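Local coordinates for protein GH5 (Bacteroidetes bacterium AC2a, PDB 4YHG) that probably hydrolyses beta-1,4-glucosidic bonds in cellulose as a family 5 endoglucanase, and holds glucose units of a glycan in the cleft of its beta/alpha barrel, at residues V62-H67 / H103-G108; H118-P123 / N163-G168. The protein carries 1 engineered substitution. All coordinates share one frame; numbering follows the deposited sequence.

Contact 1: V62-H67 / H103-G108; sequences VTWMGH and HHDGFG. With BGC (beta-D-glucopyranose), chain C; BGC (beta-D-glucopyranose), chain B.
Asp105 spreads its carboxylate under two successive backbone N-H groups of the 62-67 segment. OD1 accepts the N-H of Trp64 at 2.8 Å through its syn lone pair, in a fairly straight bond (163°), while OD2 takes the N of Met65 at 2.7 Å in a weak, more bent one. With CG set beside its own backbone N and anti to the carbonyl carbon (chi1 -56°), the side chain brings the carboxylate to the start of the type II beta turn Trp64-His67, and OD2 is further fixed by Trp119 NE1. The indole of Trp64 has Asp105 OD1 at its edge; its NE1 bonds instead to the carbonyl of Asn101.

Beside the carboxylate, Thr63 OG1 receives the N-H of His104 at 2.9 Å and is also bonded to the carbonyl of Asp25, while Val62 O takes the N-H of His103 at 2.8 Å. These bonds fix the backbone that carries two histidines of the glycan pocket. His103 NE2 and glucose O3 of chain C are hydrogen-bonded at 3.0 Å, nearly straight at 169°, and CD2 of His103 lies over one face of the His104 imidazole. His104 CE1 approaches the same O3 at 3.3 Å.

Further out, Val62 CG1 covers one face of the Trp64 indole, and Ser32 OG bonds to the carbonyl of Met65. The two loops follow the neighbouring barrel strands 57-60 and 97-101, and Val62 and Trp64 pack against helix 78-93 through Trp80, Leu81 and Val84.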
loop_
_atom_site.group_PDB
_atom_site.type_symbol
_atom_site.label_atom_id
_atom_site.label_comp_id
_atom_site.label_asym_id
_atom_site.label_seq_id
_atom_site.Cartn_x
_atom_site.Cartn_y
_atom_site.Cartn_z
ATOM N N VAL A 62 -7.519 3.608 5.974
ATOM C CA VAL A 62 -8.714 4.162 6.580
ATOM C C VAL A 62 -9.498 4.862 5.477
ATOM O O VAL A 62 -8.923 5.632 4.691
ATOM C CB VAL A 62 -8.362 5.189 7.687
ATOM C CG1 VAL A 62 -9.611 5.784 8.299
ATOM C CG2 VAL A 62 -7.491 4.567 8.781
ATOM N N THR A 63 -10.797 4.574 5.416
ATOM C CA THR A 63 -11.713 5.292 4.559
ATOM C C THR A 63 -12.490 6.208 5.470
ATOM O O THR A 63 -13.166 5.736 6.375
ATOM C CB THR A 63 -12.651 4.316 3.830
ATOM O OG1 THR A 63 -11.891 3.587 2.861
ATOM C CG2 THR A 63 -13.800 5.043 3.134
ATOM N N TRP A 64 -12.384 7.515 5.222
ATOM C CA TRP A 64 -12.913 8.562 6.113
ATOM C C TRP A 64 -14.319 8.984 5.758
ATOM O O TRP A 64 -15.066 9.452 6.608
ATOM C CB TRP A 64 -11.976 9.767 6.080
ATOM C CG TRP A 64 -10.586 9.414 6.533
ATOM C CD1 TRP A 64 -9.528 9.057 5.750
ATOM C CD2 TRP A 64 -10.118 9.365 7.882
ATOM N NE1 TRP A 64 -8.432 8.776 6.526
ATOM C CE2 TRP A 64 -8.763 8.967 7.841
ATOM C CE3 TRP A 64 -10.712 9.608 9.120
ATOM C CZ2 TRP A 64 -7.990 8.823 9.000
ATOM C CZ3 TRP A 64 -9.950 9.458 10.264
ATOM C CH2 TRP A 64 -8.607 9.085 10.204
ATOM N N MET A 65 -14.664 8.833 4.485
ATOM C CA MET A 65 -16.022 9.055 3.963
ATOM C C MET A 65 -17.141 8.520 4.888
ATOM O O MET A 65 -17.091 7.398 5.369
ATOM C CB MET A 65 -16.070 8.380 2.593
ATOM C CG MET A 65 -17.376 8.431 1.815
ATOM S SD MET A 65 -17.157 7.573 0.235
ATOM C CE MET A 65 -17.086 5.860 0.719
ATOM N N GLY A 66 -18.149 9.336 5.147
ATOM C CA GLY A 66 -19.189 8.979 6.127
ATOM C C GLY A 66 -18.952 9.511 7.546
ATOM O O GLY A 66 -19.889 9.631 8.319
ATOM N N HIS A 67 -17.703 9.816 7.899
ATOM C CA HIS A 67 -17.388 10.325 9.226
ATOM C C HIS A 67 -16.843 11.740 9.132
ATOM O O HIS A 67 -16.099 12.185 10.007
ATOM C CB HIS A 67 -16.363 9.443 9.929
ATOM C CG HIS A 67 -16.645 7.975 9.824
ATOM N ND1 HIS A 67 -17.583 7.326 10.604
ATOM C CD2 HIS A 67 -16.076 7.026 9.053
ATOM C CE1 HIS A 67 -17.592 6.042 10.300
ATOM N NE2 HIS A 67 -16.686 5.833 9.363
ATOM N N HIS A 103 -8.043 6.322 2.133
ATOM C CA HIS A 103 -8.122 5.123 1.284
ATOM C C HIS A 103 -9.303 5.177 0.296
ATOM O O HIS A 103 -9.195 5.873 -0.716
ATOM C CB HIS A 103 -8.121 3.862 2.150
ATOM C CG HIS A 103 -7.719 2.622 1.410
ATOM N ND1 HIS A 103 -6.403 2.305 1.136
ATOM C CD2 HIS A 103 -8.461 1.610 0.900
ATOM C CE1 HIS A 103 -6.356 1.163 0.480
ATOM N NE2 HIS A 103 -7.592 0.725 0.318
ATOM N N HIS A 104 -10.425 4.508 0.565
ATOM C CA HIS A 104 -11.465 4.429 -0.482
ATOM C C HIS A 104 -12.193 5.712 -0.826
ATOM O O HIS A 104 -12.879 5.771 -1.837
ATOM C CB HIS A 104 -12.441 3.251 -0.286
ATOM C CG HIS A 104 -11.815 1.934 -0.609
ATOM N ND1 HIS A 104 -11.066 1.735 -1.747
ATOM C CD2 HIS A 104 -11.782 0.768 0.072
ATOM C CE1 HIS A 104 -10.608 0.500 -1.764
ATOM N NE2 HIS A 104 -11.034 -0.112 -0.674
ATOM N N ASP A 105 -12.010 6.745 -0.013
ATOM C CA ASP A 105 -12.428 8.103 -0.382
ATOM C C ASP A 105 -12.054 8.407 -1.850
ATOM O O ASP A 105 -12.846 9.013 -2.591
ATOM C CB ASP A 105 -11.785 9.152 0.537
ATOM C CG ASP A 105 -12.067 8.904 2.012
ATOM O OD1 ASP A 105 -11.413 7.994 2.603
ATOM O OD2 ASP A 105 -12.916 9.636 2.583
ATOM N N GLY A 106 -10.850 7.988 -2.243
ATOM C CA GLY A 106 -10.344 8.217 -3.600
ATOM C C GLY A 106 -10.629 7.142 -4.653
ATOM O O GLY A 106 -10.157 7.257 -5.799
ATOM N N PHE A 107 -11.391 6.105 -4.282
ATOM C CA PHE A 107 -11.660 4.965 -5.181
ATOM C C PHE A 107 -12.227 5.517 -6.466
ATOM O O PHE A 107 -13.274 6.183 -6.457
ATOM C CB PHE A 107 -12.644 3.953 -4.565
ATOM C CG PHE A 107 -12.898 2.740 -5.428
ATOM C CD1 PHE A 107 -11.971 1.700 -5.483
ATOM C CD2 PHE A 107 -14.064 2.630 -6.172
ATOM C CE1 PHE A 107 -12.200 0.580 -6.276
ATOM C CE2 PHE A 107 -14.304 1.514 -6.959
ATOM C CZ PHE A 107 -13.375 0.487 -7.011
ATOM N N GLY A 108 -11.514 5.259 -7.557
ATOM C CA GLY A 108 -11.859 5.849 -8.855
ATOM C C GLY A 108 -12.633 5.000 -9.864
ATOM O O GLY A 108 -12.881 5.462 -10.979
HETATM C C2 BGC C . -6.695 -1.162 -3.315
HETATM C C3 BGC C . -7.165 -2.238 -2.295
HETATM C C4 BGC C . -7.705 -3.442 -3.095
HETATM C C5 BGC C . -6.552 -4.012 -3.906
HETATM C C6 BGC C . -6.841 -5.394 -4.498
HETATM C C1 BGC C . -5.812 -1.743 -4.467
HETATM O O1 BGC C . -5.688 -0.820 -5.580
HETATM O O2 BGC C . -5.986 -0.115 -2.626
HETATM O O3 BGC C . -8.137 -1.695 -1.356
HETATM O O4 BGC C . -8.325 -4.457 -2.299
HETATM O O5 BGC C . -6.281 -3.038 -4.939
HETATM O O6 BGC C . -7.833 -5.259 -5.518
HETATM C C2 BGC B . -10.167 -5.981 -1.777
HETATM C C3 BGC B . -11.571 -6.460 -2.225
HETATM C C4 BGC B . -12.511 -5.242 -2.204
HETATM C C5 BGC B . -11.917 -4.167 -3.144
HETATM C C6 BGC B . -12.877 -2.995 -3.287
HETATM C C1 BGC B . -9.659 -4.852 -2.708
HETATM O O2 BGC B . -9.185 -7.034 -1.728
HETATM O O3 BGC B . -12.136 -7.570 -1.471
HETATM O O4 BGC B . -13.823 -5.617 -2.657
HETATM O O5 BGC B . -10.588 -3.734 -2.737
HETATM O O6 BGC B . -12.150 -1.845 -3.696
#

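Contact 2: H118-P123 / N163-G168; sequences HWLDLP and NAIQDG. Engineered in segment 163-168: Ala164 (natural residue Glu). With BGC (beta-D-glucopyranose), chain C.
Segments 118-123 and 163-168 run 34° apart where they touch, with their CA atoms nearest at Pro123 and Asp167. In this TIM barrel 118-121 is loop after strand 97-101 and runs into helix 122-127, while 163-168 lies in the loop after strand 157-160. An inverse gamma turn centred on Leu120 leads to Asp121, the N-cap of the helix. The backbones are bridged by a water, which accepts from Leu122 N and donates to Gln166 O, 3.1 Å from each.

Ile165 carries most of the apolar packing. Its two branches part: CG2 meets Leu122 CD2 at 3.9 Å, and CD1, at the end of the other branch, reaches Leu120 CD2 at 4.1 Å, where the side chains cross at about a right angle. Trp189 of helix 181-199 lies against both Leu120 and Ile165. Toward the surface, Pro123 CG rests on Asp167 CB at 4.1 Å.

On the sugar side, CG anti to the backbone N (chi1 -175°) lets Asn163 direct ND2 at O2 of the chain C glucose, 2.9 Å away in an almost straight bond of 173°; OD1 is weakly bonded to Arg59 NH2. An alanine in place of Asn163 is likely to leave glucose O2 without this donor and Arg59 without its weak acceptor. The next residue, Ala164, is engineered; the natural glutamate is probably the acid/base, as in family 5 relatives. Gln166 OE1, also bonded to Trp170 N, accepts Gly168 N at 3.1 Å from above its carbonyl plane.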
loop_
_atom_site.group_PDB
_atom_site.type_symbol
_atom_site.label_atom_id
_atom_site.label_comp_id
_atom_site.label_asym_id
_atom_site.label_seq_id
_atom_site.Cartn_x
_atom_site.Cartn_y
_atom_site.Cartn_z
ATOM N N HIS A 118 -17.966 9.261 -3.242
ATOM C CA HIS A 118 -16.516 9.457 -3.279
ATOM C C HIS A 118 -16.162 10.927 -3.611
ATOM O O HIS A 118 -15.962 11.289 -4.760
ATOM C CB HIS A 118 -15.849 8.444 -4.227
ATOM C CG HIS A 118 -16.059 7.010 -3.822
ATOM N ND1 HIS A 118 -15.184 6.324 -3.000
ATOM C CD2 HIS A 118 -17.065 6.140 -4.108
ATOM C CE1 HIS A 118 -15.631 5.092 -2.815
ATOM N NE2 HIS A 118 -16.771 4.957 -3.474
ATOM N N TRP A 119 -16.108 11.758 -2.568
ATOM C CA TRP A 119 -15.769 13.201 -2.653
ATOM C C TRP A 119 -14.422 13.464 -3.316
ATOM O O TRP A 119 -14.213 14.495 -3.943
ATOM C CB TRP A 119 -15.781 13.841 -1.245
ATOM C CG TRP A 119 -14.763 13.268 -0.304
ATOM C CD1 TRP A 119 -14.919 12.195 0.532
ATOM C CD2 TRP A 119 -13.428 13.740 -0.105
ATOM N NE1 TRP A 119 -13.755 11.968 1.240
ATOM C CE2 TRP A 119 -12.825 12.904 0.869
ATOM C CE3 TRP A 119 -12.678 14.797 -0.647
ATOM C CZ2 TRP A 119 -11.513 13.087 1.299
ATOM C CZ3 TRP A 119 -11.358 14.972 -0.211
ATOM C CH2 TRP A 119 -10.798 14.116 0.749
ATOM N N LEU A 120 -13.509 12.517 -3.168
ATOM C CA LEU A 120 -12.172 12.643 -3.711
ATOM C C LEU A 120 -12.159 12.249 -5.205
ATOM O O LEU A 120 -11.672 11.188 -5.595
ATOM C CB LEU A 120 -11.263 11.780 -2.868
ATOM C CG LEU A 120 -9.744 11.851 -3.040
ATOM C CD1 LEU A 120 -9.254 13.283 -3.161
ATOM C CD2 LEU A 120 -9.092 11.159 -1.866
ATOM N N ASP A 121 -12.688 13.145 -6.038
ATOM C CA ASP A 121 -13.084 12.826 -7.432
ATOM C C ASP A 121 -12.147 13.462 -8.490
ATOM O O ASP A 121 -12.180 14.668 -8.733
ATOM C CB ASP A 121 -14.546 13.277 -7.641
ATOM C CG ASP A 121 -15.173 12.713 -8.900
ATOM O OD1 ASP A 121 -14.460 12.148 -9.738
ATOM O OD2 ASP A 121 -16.398 12.851 -9.054
ATOM N N LEU A 122 -11.317 12.639 -9.119
ATOM C CA LEU A 122 -10.298 13.139 -10.034
ATOM C C LEU A 122 -10.895 13.648 -11.338
ATOM O O LEU A 122 -10.499 14.698 -11.811
ATOM C CB LEU A 122 -9.215 12.068 -10.288
ATOM C CG LEU A 122 -8.024 12.440 -11.188
ATOM C CD1 LEU A 122 -7.175 13.510 -10.533
ATOM C CD2 LEU A 122 -7.138 11.246 -11.496
ATOM N N PRO A 123 -11.841 12.904 -11.941
ATOM C CA PRO A 123 -12.496 13.477 -13.110
ATOM C C PRO A 123 -13.102 14.828 -12.836
ATOM O O PRO A 123 -12.964 15.723 -13.669
ATOM C CB PRO A 123 -13.600 12.466 -13.438
ATOM C CG PRO A 123 -13.069 11.170 -12.957
ATOM C CD PRO A 123 -12.115 11.456 -11.826
ATOM N N ASN A 163 -4.416 7.133 -1.552
ATOM C CA ASN A 163 -4.229 5.758 -1.987
ATOM C C ASN A 163 -3.992 5.607 -3.499
ATOM O O ASN A 163 -2.911 5.892 -3.974
ATOM C CB ASN A 163 -5.387 4.884 -1.510
ATOM C CG ASN A 163 -5.171 3.418 -1.829
ATOM O OD1 ASN A 163 -4.058 2.905 -1.724
ATOM N ND2 ASN A 163 -6.225 2.746 -2.215
ATOM N N ALA A 164 -4.995 5.170 -4.245
ATOM C CA ALA A 164 -4.838 4.824 -5.667
ATOM C C ALA A 164 -5.848 5.656 -6.447
ATOM O O ALA A 164 -7.009 5.273 -6.619
ATOM C CB ALA A 164 -5.064 3.330 -5.889
ATOM N N ILE A 165 -5.407 6.824 -6.879
ATOM C CA ILE A 165 -6.305 7.779 -7.489
ATOM C C ILE A 165 -6.330 7.529 -8.997
ATOM O O ILE A 165 -5.285 7.264 -9.597
ATOM C CB ILE A 165 -5.867 9.227 -7.165
ATOM C CG1 ILE A 165 -5.783 9.443 -5.649
ATOM C CG2 ILE A 165 -6.839 10.228 -7.761
ATOM C CD1 ILE A 165 -7.085 9.215 -4.887
ATOM N N GLN A 166 -7.524 7.608 -9.597
ATOM C CA GLN A 166 -7.715 7.252 -11.014
ATOM C C GLN A 166 -9.087 7.677 -11.542
ATOM O O GLN A 166 -9.904 8.195 -10.790
ATOM C CB GLN A 166 -7.523 5.745 -11.221
ATOM C CG GLN A 166 -8.387 4.876 -10.314
ATOM C CD GLN A 166 -8.857 3.597 -10.981
ATOM O OE1 GLN A 166 -9.160 3.572 -12.186
ATOM N NE2 GLN A 166 -8.946 2.529 -10.200
ATOM N N ASP A 167 -9.335 7.453 -12.830
ATOM C CA ASP A 167 -10.616 7.863 -13.451
ATOM C C ASP A 167 -11.616 6.716 -13.737
ATOM O O ASP A 167 -12.709 6.967 -14.250
ATOM C CB ASP A 167 -10.366 8.681 -14.726
ATOM C CG ASP A 167 -9.720 7.875 -15.844
ATOM O OD1 ASP A 167 -9.235 6.742 -15.629
ATOM O OD2 ASP A 167 -9.685 8.400 -16.964
ATOM N N GLY A 168 -11.249 5.482 -13.386
ATOM C CA GLY A 168 -12.052 4.314 -13.705
ATOM C C GLY A 168 -11.310 3.330 -14.594
ATOM O O GLY A 168 -11.504 2.128 -14.451
HETATM C C2 BGC C . -6.695 -1.162 -3.315
HETATM C C3 BGC C . -7.165 -2.238 -2.295
HETATM C C4 BGC C . -7.705 -3.442 -3.095
HETATM C C5 BGC C . -6.552 -4.012 -3.906
HETATM C C6 BGC C . -6.841 -5.394 -4.498
HETATM C C1 BGC C . -5.812 -1.743 -4.467
HETATM O O1 BGC C . -5.688 -0.820 -5.580
HETATM O O2 BGC C . -5.986 -0.115 -2.626
HETATM O O3 BGC C . -8.137 -1.695 -1.356
HETATM O O4 BGC C . -8.325 -4.457 -2.299
HETATM O O5 BGC C . -6.281 -3.038 -4.939
HETATM O O6 BGC C . -7.833 -5.259 -5.518
HETATM O O HOH W 1 -11.854 9.611 -8.801
#

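From the N terminus, strand 57-60 leads into 62-67, and contact 1 closes a loop of 35 residues that takes in helix 78-93 and strand 97-101. After nine further residues of the same loop the chain reaches 118-123, where contact 2 opens; its 39 intervening residues hold the rest of helix 122-127, helix 129-149 and strand 157-160. The two closures follow in series, neither enclosing nor crossing the other. Their centres lie 10 Å apart and they touch, with Asp105 O 3.2 Å from Leu120 CB. Together they tie the loops after the second, third and fourth barrel strands; the latter two meet the glucose of chain C, with 62-67 backing the histidine loop.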